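Local structure of 4-hydroxy-tetrahydrodipicolinate synthase (Thermotoga maritima, 1O5K) at residues V22-N27 against G275-E280; P121-L126 against N153-T158; R252-A257 against N298-S303. The protein catalyses the condensation of pyruvate with (S)-aspartate-beta-semialdehyde to 4-hydroxy-tetrahydrodipicolinate, a step of lysine biosynthesis. One frame throughout, in Å; residues are numbered along the deposited sequence.

Interaction 1. Residues V22-N27 against G275-E280; sequences VTPFKN and GFIENE
The F25 ring has the carbonyl oxygen of T23 over the centre of one face, 3.6 Å above its plane. At the ring's edge, near its plane, a second carbonyl, E280 O, approaches F25 CD1 to 3.7 Å. The other flat group, the carboxylate of E280, grips the tip of the short hairpin formed by strands 25-26 and 29-30. Its OE2 takes the amide of N27 on the syn lone pair (N27 N to E280 OE2 2.7 Å, N-H...O 140°), and OE1 accepts from G28 N, so one acid ties down two successive amides of the turn. N27 suits this place because asparagine tolerates positive phi well. The hairpin follows the first strand of the (βα)8 barrel and 275-280 follows helix 265-273 of the C-terminal helical region, which the contact fastens to the barrel. Deeper in, I277 crosses P24 at about a right angle, I277 CG2 reaching P24 CB at 3.8 Å. V22, whose CG2 lies 4.5 Å from I277 CD1, has its side chain about 4 Å (nearest atoms) from that of T56, a predicted pyruvate-binding residue. Two waters bridge the backbones: one accepts from F25 N and sits 2.9 Å from E278 O and from E280 O; the other donates to F25 O and accepts from E278 N. At the exposed end, the extended K26 reaches E278 OE2 with NZ at 3.9 Å, a long salt bridge.

Interaction 2. Residues P121-L126 against N153-T158; sequences PTQEGL and NVLPET
The terminal amide of Q123 is bonded at both of its ends to the segment 153-158. Its oxygen is gripped twice. T158 OG1 donates to Q123 OE1 at 2.7 Å, lying in the carbonyl plane on a lone pair, whereas L155 N arrives from above that plane, 3.0 Å from Q123 OE1 but almost straight (N-H...O 173°). On the other side, Q123 NE2 donates to N153 O at 2.9 Å, somewhat out of the glutamine's own amide plane. Three bonds in three directions fix the rotation of the group, and only a side chain with both a donor and an acceptor can make them. The chain bends at chi2 (-63°) to bring its amide across L155, whose CG packs 3.6 Å from Q123 OE1. A leucine here, lacking the amide, makes none of the three bonds and would probably leave T158 OG1 and L155 N without this acceptor and N153 O without this donor, loosening the link. L155 and T122 occupy N-cap positions, T122 OG1 accepting from G125 N at 3.1 Å. The side chain of N153 turns away to N145, N176 and Q181, and V154 N is taken by N145 OD1. Beside these polar bonds, L126 CD1 meets V154 CG2 at 4.2 Å. P121 and T122 pack against P284 and I265 of a second subunit. The contact joins the first turn of helix 123-134 to the start of helix 156-165 and the loop leading into it; these come after the adjacent parallel barrel strands 110-114 and 141-144, the short helix 147-150 intervening in the second case.

Interaction 3. Residues R252-A257 against N298-S303; sequences RPLMKA and NVLKES
V299 O is held by two donors, both from S303 at the end of helix 290-302: the hydroxyl, with S303 OG 2.6 Å from V299 O and above the carbonyl plane, and the backbone amide, at 3.0 Å from S303 N to the same oxygen. S303 OG in turn accepts from a water that receives L254 N at 3.1 Å. That amide needs such a partner, because helix 241-257 is kinked at P253, which has no N-H, and L254 N makes no bond to the preceding turn. Otherwise the contact is apolar. V299, with CG1 anti to its backbone N, pushes this methyl to 3.6 Å from L254 CA, and its CG2 makes looser contacts with P253 CB (4.3 Å) and A257 CB (4.4 Å), one turn apart; a compact branched residue suits so close an approach. Farther along, L254 CD1 and L300 CD2 meet at 3.9 Å. On another side of helix 241-257, R252 and K256 form salt bridges to D180 of a third subunit, K256 also to D204 of its own chain. The axes of 252-257 and 298-302 approach to 9.5 Å and cross at -155°, antiparallel helix packing within the C-terminal helical region that follows the barrel in DapA-family enzymes.

How the interactions relate
None of the three contacts touches another. Interaction 2 lies across the chain's centre from interaction 1 and links helices of neighbouring βα units within the barrel. Interactions 1 and 3 both involve the C-terminal helical region: interaction 1 ties it to a barrel loop, whereas interaction 3 closes two of its own helices on each other. Chemistry follows place. The mostly buried helix pair relies on methyl groups and one water bridge; the two partly buried contacts rest mainly on one polar side chain each, in interaction 1 a carboxylate taking turn amides, with two bridging waters besides, and in interaction 2 a neutral amide bonded to backbone and to a hydroxyl. Interactions 2 and 3 also border different neighbouring subunits.

Interaction 1. Residues V22-N27 against G275-E280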
loop_
_atom_site.group_PDB
_atom_site.type_symbol
_atom_site.label_atom_id
_atom_site.label_comp_id
_atom_site.label_asym_id
_atom_site.label_seq_id
_atom_site.Cartn_x
_atom_site.Cartn_y
_atom_site.Cartn_z
ATOM N N VAL A 22 14.764 26.891 -0.952
ATOM C CA VAL A 22 14.442 27.080 0.467
ATOM C C VAL A 22 14.246 28.567 0.832
ATOM O O VAL A 22 14.657 29.463 0.115
ATOM C CB VAL A 22 15.510 26.487 1.419
ATOM C CG1 VAL A 22 15.761 24.990 1.185
ATOM C CG2 VAL A 22 16.808 27.267 1.302
ATOM N N THR A 23 13.520 28.775 1.932
ATOM C CA THR A 23 13.323 30.053 2.546
ATOM C C THR A 23 14.209 30.086 3.808
ATOM O O THR A 23 13.835 29.534 4.822
ATOM C CB THR A 23 11.826 30.245 2.897
ATOM O OG1 THR A 23 11.028 30.176 1.695
ATOM C CG2 THR A 23 11.610 31.639 3.441
ATOM N N PRO A 24 15.387 30.720 3.757
ATOM C CA PRO A 24 16.207 30.782 4.950
ATOM C C PRO A 24 15.637 31.674 6.029
ATOM O O PRO A 24 15.011 32.702 5.736
ATOM C CB PRO A 24 17.538 31.356 4.443
ATOM C CG PRO A 24 17.459 31.241 2.949
ATOM C CD PRO A 24 16.038 31.356 2.613
ATOM N N PHE A 25 15.848 31.254 7.272
ATOM C CA PHE A 25 15.481 31.992 8.436
ATOM C C PHE A 25 16.671 32.181 9.320
ATOM O O PHE A 25 17.587 31.341 9.348
ATOM C CB PHE A 25 14.417 31.259 9.277
ATOM C CG PHE A 25 13.149 30.884 8.503
ATOM C CD1 PHE A 25 12.752 29.547 8.371
ATOM C CD2 PHE A 25 12.359 31.862 7.913
ATOM C CE1 PHE A 25 11.606 29.208 7.679
ATOM C CE2 PHE A 25 11.233 31.511 7.203
ATOM C CZ PHE A 25 10.838 30.219 7.087
ATOM N N LYS A 26 16.652 33.286 10.044
ATOM C CA LYS A 26 17.617 33.539 11.137
ATOM C C LYS A 26 16.862 34.123 12.320
ATOM O O LYS A 26 16.093 35.068 12.142
ATOM C CB LYS A 26 18.670 34.508 10.692
ATOM C CG LYS A 26 19.732 34.741 11.774
ATOM C CD LYS A 26 21.059 35.128 11.161
ATOM C CE LYS A 26 22.047 35.509 12.251
ATOM N NZ LYS A 26 23.305 36.031 11.640
ATOM N N ASN A 27 17.046 33.579 13.520
ATOM C CA ASN A 27 16.243 33.981 14.666
ATOM C C ASN A 27 14.730 33.925 14.364
ATOM O O ASN A 27 13.969 34.759 14.849
ATOM C CB ASN A 27 16.630 35.401 15.146
ATOM C CG ASN A 27 18.033 35.489 15.700
ATOM O OD1 ASN A 27 18.515 34.535 16.294
ATOM N ND2 ASN A 27 18.677 36.676 15.574
ATOM N N GLY A 275 27.546 26.206 4.503
ATOM C CA GLY A 275 27.843 27.602 4.869
ATOM C C GLY A 275 26.900 28.627 4.271
ATOM O O GLY A 275 27.157 29.801 4.346
ATOM N N PHE A 276 25.757 28.202 3.752
ATOM C CA PHE A 276 24.847 29.120 3.055
ATOM C C PHE A 276 23.775 29.740 3.955
ATOM O O PHE A 276 23.421 30.909 3.757
ATOM C CB PHE A 276 24.133 28.427 1.911
ATOM C CG PHE A 276 24.912 28.328 0.652
ATOM C CD1 PHE A 276 25.443 27.115 0.247
ATOM C CD2 PHE A 276 25.060 29.425 -0.175
ATOM C CE1 PHE A 276 26.141 27.011 -0.935
ATOM C CE2 PHE A 276 25.773 29.320 -1.365
ATOM C CZ PHE A 276 26.306 28.109 -1.736
ATOM N N ILE A 277 23.239 28.957 4.897
ATOM C CA ILE A 277 22.099 29.381 5.729
ATOM C C ILE A 277 22.302 28.869 7.152
ATOM O O ILE A 277 23.175 28.013 7.394
ATOM C CB ILE A 277 20.775 28.852 5.160
ATOM C CG1 ILE A 277 20.651 27.329 5.345
ATOM C CG2 ILE A 277 20.613 29.215 3.726
ATOM C CD1 ILE A 277 19.200 26.807 5.040
ATOM N N GLU A 278 21.519 29.411 8.079
ATOM C CA GLU A 278 21.373 28.838 9.401
ATOM C C GLU A 278 20.421 27.667 9.276
ATOM O O GLU A 278 19.602 27.605 8.347
ATOM C CB GLU A 278 20.767 29.818 10.394
ATOM C CG GLU A 278 21.459 31.154 10.504
ATOM C CD GLU A 278 22.794 31.077 11.210
ATOM O OE1 GLU A 278 23.203 29.999 11.685
ATOM O OE2 GLU A 278 23.457 32.121 11.247
ATOM N N ASN A 279 20.583 26.692 10.160
ATOM C CA ASN A 279 19.794 25.476 10.117
ATOM C C ASN A 279 18.517 25.698 10.962
ATOM O O ASN A 279 18.400 25.178 12.065
ATOM C CB ASN A 279 20.624 24.314 10.614
ATOM C CG ASN A 279 19.927 22.985 10.482
ATOM O OD1 ASN A 279 20.258 22.010 11.161
ATOM N ND2 ASN A 279 18.981 22.938 9.649
ATOM N N GLU A 280 17.609 26.544 10.452
ATOM C CA GLU A 280 16.423 26.952 11.222
ATOM C C GLU A 280 15.218 26.663 10.358
ATOM O O GLU A 280 15.238 26.945 9.151
ATOM C CB GLU A 280 16.424 28.446 11.521
ATOM C CG GLU A 280 17.392 28.920 12.567
ATOM C CD GLU A 280 17.053 30.319 13.034
ATOM O OE1 GLU A 280 15.850 30.718 13.044
ATOM O OE2 GLU A 280 17.995 31.015 13.384
HETATM O O HOH W 1 16.994 28.515 7.522
HETATM O O HOH W 2 19.599 31.384 7.359
#

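Interaction 2. Residues P121-L126 against N153-T158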
loop_
_atom_site.group_PDB
_atom_site.type_symbol
_atom_site.label_atom_id
_atom_site.label_comp_id
_atom_site.label_asym_id
_atom_site.label_seq_id
_atom_site.Cartn_x
_atom_site.Cartn_y
_atom_site.Cartn_z
ATOM N N PRO A 121 -10.512 16.659 -2.910
ATOM C CA PRO A 121 -11.532 16.945 -3.933
ATOM C C PRO A 121 -11.615 15.800 -4.968
ATOM O O PRO A 121 -10.632 15.068 -5.221
ATOM C CB PRO A 121 -11.045 18.218 -4.580
ATOM C CG PRO A 121 -9.628 18.352 -4.214
ATOM C CD PRO A 121 -9.357 17.585 -2.951
ATOM N N THR A 122 -12.773 15.679 -5.553
ATOM C CA THR A 122 -12.983 14.771 -6.649
ATOM C C THR A 122 -12.188 15.261 -7.877
ATOM O O THR A 122 -11.723 16.405 -7.914
ATOM C CB THR A 122 -14.437 14.670 -6.959
ATOM O OG1 THR A 122 -14.935 15.916 -7.439
ATOM C CG2 THR A 122 -15.282 14.276 -5.679
ATOM N N GLN A 123 -12.054 14.391 -8.881
ATOM C CA GLN A 123 -11.362 14.761 -10.107
ATOM C C GLN A 123 -12.063 15.964 -10.770
ATOM O O GLN A 123 -11.418 16.907 -11.209
ATOM C CB GLN A 123 -11.256 13.576 -11.073
ATOM C CG GLN A 123 -10.418 12.444 -10.487
ATOM C CD GLN A 123 -9.002 12.828 -10.236
ATOM O OE1 GLN A 123 -8.297 13.176 -11.174
ATOM N NE2 GLN A 123 -8.561 12.771 -8.980
ATOM N N GLU A 124 -13.387 15.932 -10.813
ATOM C CA GLU A 124 -14.142 17.081 -11.306
ATOM C C GLU A 124 -13.874 18.371 -10.503
ATOM O O GLU A 124 -13.775 19.434 -11.073
ATOM C CB GLU A 124 -15.636 16.759 -11.341
ATOM C CG GLU A 124 -16.544 17.873 -11.850
ATOM C CD GLU A 124 -16.295 18.257 -13.291
ATOM O OE1 GLU A 124 -15.669 17.475 -14.047
ATOM O OE2 GLU A 124 -16.765 19.357 -13.695
ATOM N N GLY A 125 -13.796 18.235 -9.180
ATOM C CA GLY A 125 -13.450 19.332 -8.290
ATOM C C GLY A 125 -12.111 19.923 -8.645
ATOM O O GLY A 125 -11.949 21.146 -8.673
ATOM N N LEU A 126 -11.123 19.057 -8.897
ATOM C CA LEU A 126 -9.829 19.549 -9.336
ATOM C C LEU A 126 -9.908 20.324 -10.646
ATOM O O LEU A 126 -9.320 21.371 -10.798
ATOM C CB LEU A 126 -8.846 18.388 -9.509
ATOM C CG LEU A 126 -8.475 17.709 -8.221
ATOM C CD1 LEU A 126 -7.681 16.420 -8.499
ATOM C CD2 LEU A 126 -7.629 18.669 -7.316
ATOM N N ASN A 153 -4.590 12.305 -5.825
ATOM C CA ASN A 153 -3.803 12.157 -7.046
ATOM C C ASN A 153 -4.590 12.679 -8.249
ATOM O O ASN A 153 -5.747 12.255 -8.457
ATOM C CB ASN A 153 -3.488 10.693 -7.278
ATOM C CG ASN A 153 -2.638 10.490 -8.495
ATOM O OD1 ASN A 153 -1.620 11.121 -8.631
ATOM N ND2 ASN A 153 -3.079 9.601 -9.413
ATOM N N VAL A 154 -3.971 13.549 -9.038
ATOM C CA VAL A 154 -4.550 13.987 -10.340
ATOM C C VAL A 154 -4.363 12.867 -11.323
ATOM O O VAL A 154 -3.219 12.520 -11.650
ATOM C CB VAL A 154 -3.848 15.224 -10.975
ATOM C CG1 VAL A 154 -4.598 15.685 -12.218
ATOM C CG2 VAL A 154 -3.731 16.367 -9.995
ATOM N N LEU A 155 -5.455 12.307 -11.822
ATOM C CA LEU A 155 -5.324 11.230 -12.784
ATOM C C LEU A 155 -4.764 11.822 -14.060
ATOM O O LEU A 155 -5.055 12.984 -14.356
ATOM C CB LEU A 155 -6.676 10.596 -13.089
ATOM C CG LEU A 155 -7.332 9.841 -11.967
ATOM C CD1 LEU A 155 -8.695 9.423 -12.402
ATOM C CD2 LEU A 155 -6.501 8.616 -11.494
ATOM N N PRO A 156 -3.940 11.081 -14.797
ATOM C CA PRO A 156 -3.436 11.536 -16.091
ATOM C C PRO A 156 -4.549 12.086 -16.997
ATOM O O PRO A 156 -4.387 13.139 -17.607
ATOM C CB PRO A 156 -2.714 10.276 -16.640
ATOM C CG PRO A 156 -2.233 9.610 -15.334
ATOM C CD PRO A 156 -3.341 9.787 -14.388
ATOM N N GLU A 157 -5.694 11.418 -17.037
ATOM C CA GLU A 157 -6.783 11.872 -17.899
ATOM C C GLU A 157 -7.289 13.232 -17.471
ATOM O O GLU A 157 -7.784 14.005 -18.313
ATOM C CB GLU A 157 -7.926 10.861 -17.920
ATOM C CG GLU A 157 -7.415 9.431 -18.115
ATOM C CD GLU A 157 -7.217 8.699 -16.769
ATOM O OE1 GLU A 157 -8.224 8.191 -16.204
ATOM O OE2 GLU A 157 -6.088 8.636 -16.252
ATOM N N THR A 158 -7.251 13.483 -16.162
ATOM C CA THR A 158 -7.708 14.762 -15.596
ATOM C C THR A 158 -6.689 15.817 -15.959
ATOM O O THR A 158 -7.060 16.879 -16.421
ATOM C CB THR A 158 -7.888 14.687 -14.094
ATOM O OG1 THR A 158 -8.833 13.688 -13.763
ATOM C CG2 THR A 158 -8.457 15.959 -13.533
#

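Interaction 3. Residues R252-A257 against N298-S303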
loop_
_atom_site.group_PDB
_atom_site.type_symbol
_atom_site.label_atom_id
_atom_site.label_comp_id
_atom_site.label_asym_id
_atom_site.label_seq_id
_atom_site.Cartn_x
_atom_site.Cartn_y
_atom_site.Cartn_z
ATOM N N ARG A 252 22.463 9.758 -6.934
ATOM C CA ARG A 252 21.472 8.978 -6.185
ATOM C C ARG A 252 21.602 9.038 -4.668
ATOM O O ARG A 252 20.587 9.175 -3.991
ATOM C CB ARG A 252 21.471 7.494 -6.600
ATOM C CG ARG A 252 20.466 6.654 -5.717
ATOM C CD ARG A 252 20.309 5.167 -6.071
ATOM N NE ARG A 252 18.908 4.668 -6.018
ATOM C CZ ARG A 252 17.889 5.117 -6.786
ATOM N NH1 ARG A 252 18.050 6.144 -7.626
ATOM N NH2 ARG A 252 16.688 4.556 -6.685
ATOM N N PRO A 253 22.804 8.891 -4.119
ATOM C CA PRO A 253 22.989 8.962 -2.661
ATOM C C PRO A 253 22.522 10.287 -2.065
ATOM O O PRO A 253 21.879 10.292 -1.006
ATOM C CB PRO A 253 24.491 8.822 -2.492
ATOM C CG PRO A 253 24.915 8.094 -3.771
ATOM C CD PRO A 253 24.072 8.621 -4.823
ATOM N N LEU A 254 22.809 11.384 -2.777
ATOM C CA LEU A 254 22.377 12.697 -2.354
ATOM C C LEU A 254 20.887 12.812 -2.502
ATOM O O LEU A 254 20.211 13.340 -1.628
ATOM C CB LEU A 254 23.147 13.784 -3.124
ATOM C CG LEU A 254 22.853 15.221 -2.739
ATOM C CD1 LEU A 254 23.114 15.445 -1.255
ATOM C CD2 LEU A 254 23.690 16.119 -3.545
ATOM N N MET A 255 20.347 12.340 -3.621
ATOM C CA MET A 255 18.911 12.373 -3.829
ATOM C C MET A 255 18.188 11.685 -2.688
ATOM O O MET A 255 17.220 12.222 -2.157
ATOM C CB MET A 255 18.565 11.732 -5.165
ATOM C CG MET A 255 18.954 12.590 -6.339
ATOM S SD MET A 255 18.540 11.697 -7.885
ATOM C CE MET A 255 19.069 12.905 -9.111
ATOM N N LYS A 256 18.687 10.525 -2.275
ATOM C CA LYS A 256 18.048 9.760 -1.204
ATOM C C LYS A 256 18.235 10.426 0.168
ATOM O O LYS A 256 17.285 10.518 0.960
ATOM C CB LYS A 256 18.591 8.332 -1.171
ATOM C CG LYS A 256 18.329 7.632 -2.514
ATOM C CD LYS A 256 16.810 7.516 -2.841
ATOM C CE LYS A 256 16.539 7.306 -4.327
ATOM N NZ LYS A 256 15.243 6.551 -4.611
ATOM N N ALA A 257 19.453 10.906 0.427
ATOM C CA ALA A 257 19.754 11.503 1.717
ATOM C C ALA A 257 18.888 12.719 2.004
ATOM O O ALA A 257 18.590 13.012 3.188
ATOM C CB ALA A 257 21.218 11.864 1.813
ATOM N N ASN A 298 28.684 13.191 4.999
ATOM C CA ASN A 298 29.404 12.150 4.264
ATOM C C ASN A 298 29.104 12.157 2.781
ATOM O O ASN A 298 30.003 12.116 1.956
ATOM C CB ASN A 298 29.053 10.780 4.837
ATOM C CG ASN A 298 29.760 10.512 6.173
ATOM O OD1 ASN A 298 30.780 11.134 6.490
ATOM N ND2 ASN A 298 29.182 9.617 6.981
ATOM N N VAL A 299 27.826 12.198 2.465
ATOM C CA VAL A 299 27.357 12.223 1.094
ATOM C C VAL A 299 27.798 13.506 0.392
ATOM O O VAL A 299 28.199 13.466 -0.786
ATOM C CB VAL A 299 25.811 12.073 1.045
ATOM C CG1 VAL A 299 25.270 12.467 -0.287
ATOM C CG2 VAL A 299 25.392 10.618 1.342
ATOM N N LEU A 300 27.720 14.646 1.083
ATOM C CA LEU A 300 28.170 15.900 0.470
ATOM C C LEU A 300 29.663 15.832 0.122
ATOM O O LEU A 300 30.063 16.230 -0.984
ATOM C CB LEU A 300 27.839 17.119 1.316
ATOM C CG LEU A 300 26.349 17.448 1.447
ATOM C CD1 LEU A 300 26.235 18.541 2.507
ATOM C CD2 LEU A 300 25.789 17.905 0.091
ATOM N N LYS A 301 30.455 15.335 1.066
ATOM C CA LYS A 301 31.894 15.103 0.905
ATOM C C LYS A 301 32.176 14.175 -0.275
ATOM O O LYS A 301 32.964 14.487 -1.148
ATOM C CB LYS A 301 32.507 14.458 2.166
ATOM C CG LYS A 301 32.780 15.357 3.353
ATOM C CD LYS A 301 33.605 14.586 4.454
ATOM C CE LYS A 301 32.786 13.454 5.165
ATOM N NZ LYS A 301 33.412 12.820 6.397
ATOM N N GLU A 302 31.557 13.019 -0.286
ATOM C CA GLU A 302 31.749 12.085 -1.382
ATOM C C GLU A 302 31.411 12.719 -2.732
ATOM O O GLU A 302 32.064 12.384 -3.721
ATOM C CB GLU A 302 30.892 10.821 -1.215
ATOM C CG GLU A 302 31.226 9.950 -0.005
ATOM N N SER A 303 30.412 13.619 -2.771
ATOM C CA SER A 303 29.941 14.248 -4.017
ATOM C C SER A 303 30.762 15.459 -4.460
ATOM O O SER A 303 30.448 16.058 -5.488
ATOM C CB SER A 303 28.470 14.702 -3.864
ATOM O OG SER A 303 27.649 13.655 -3.349
HETATM O O HOH W 3 25.425 11.524 -4.490
#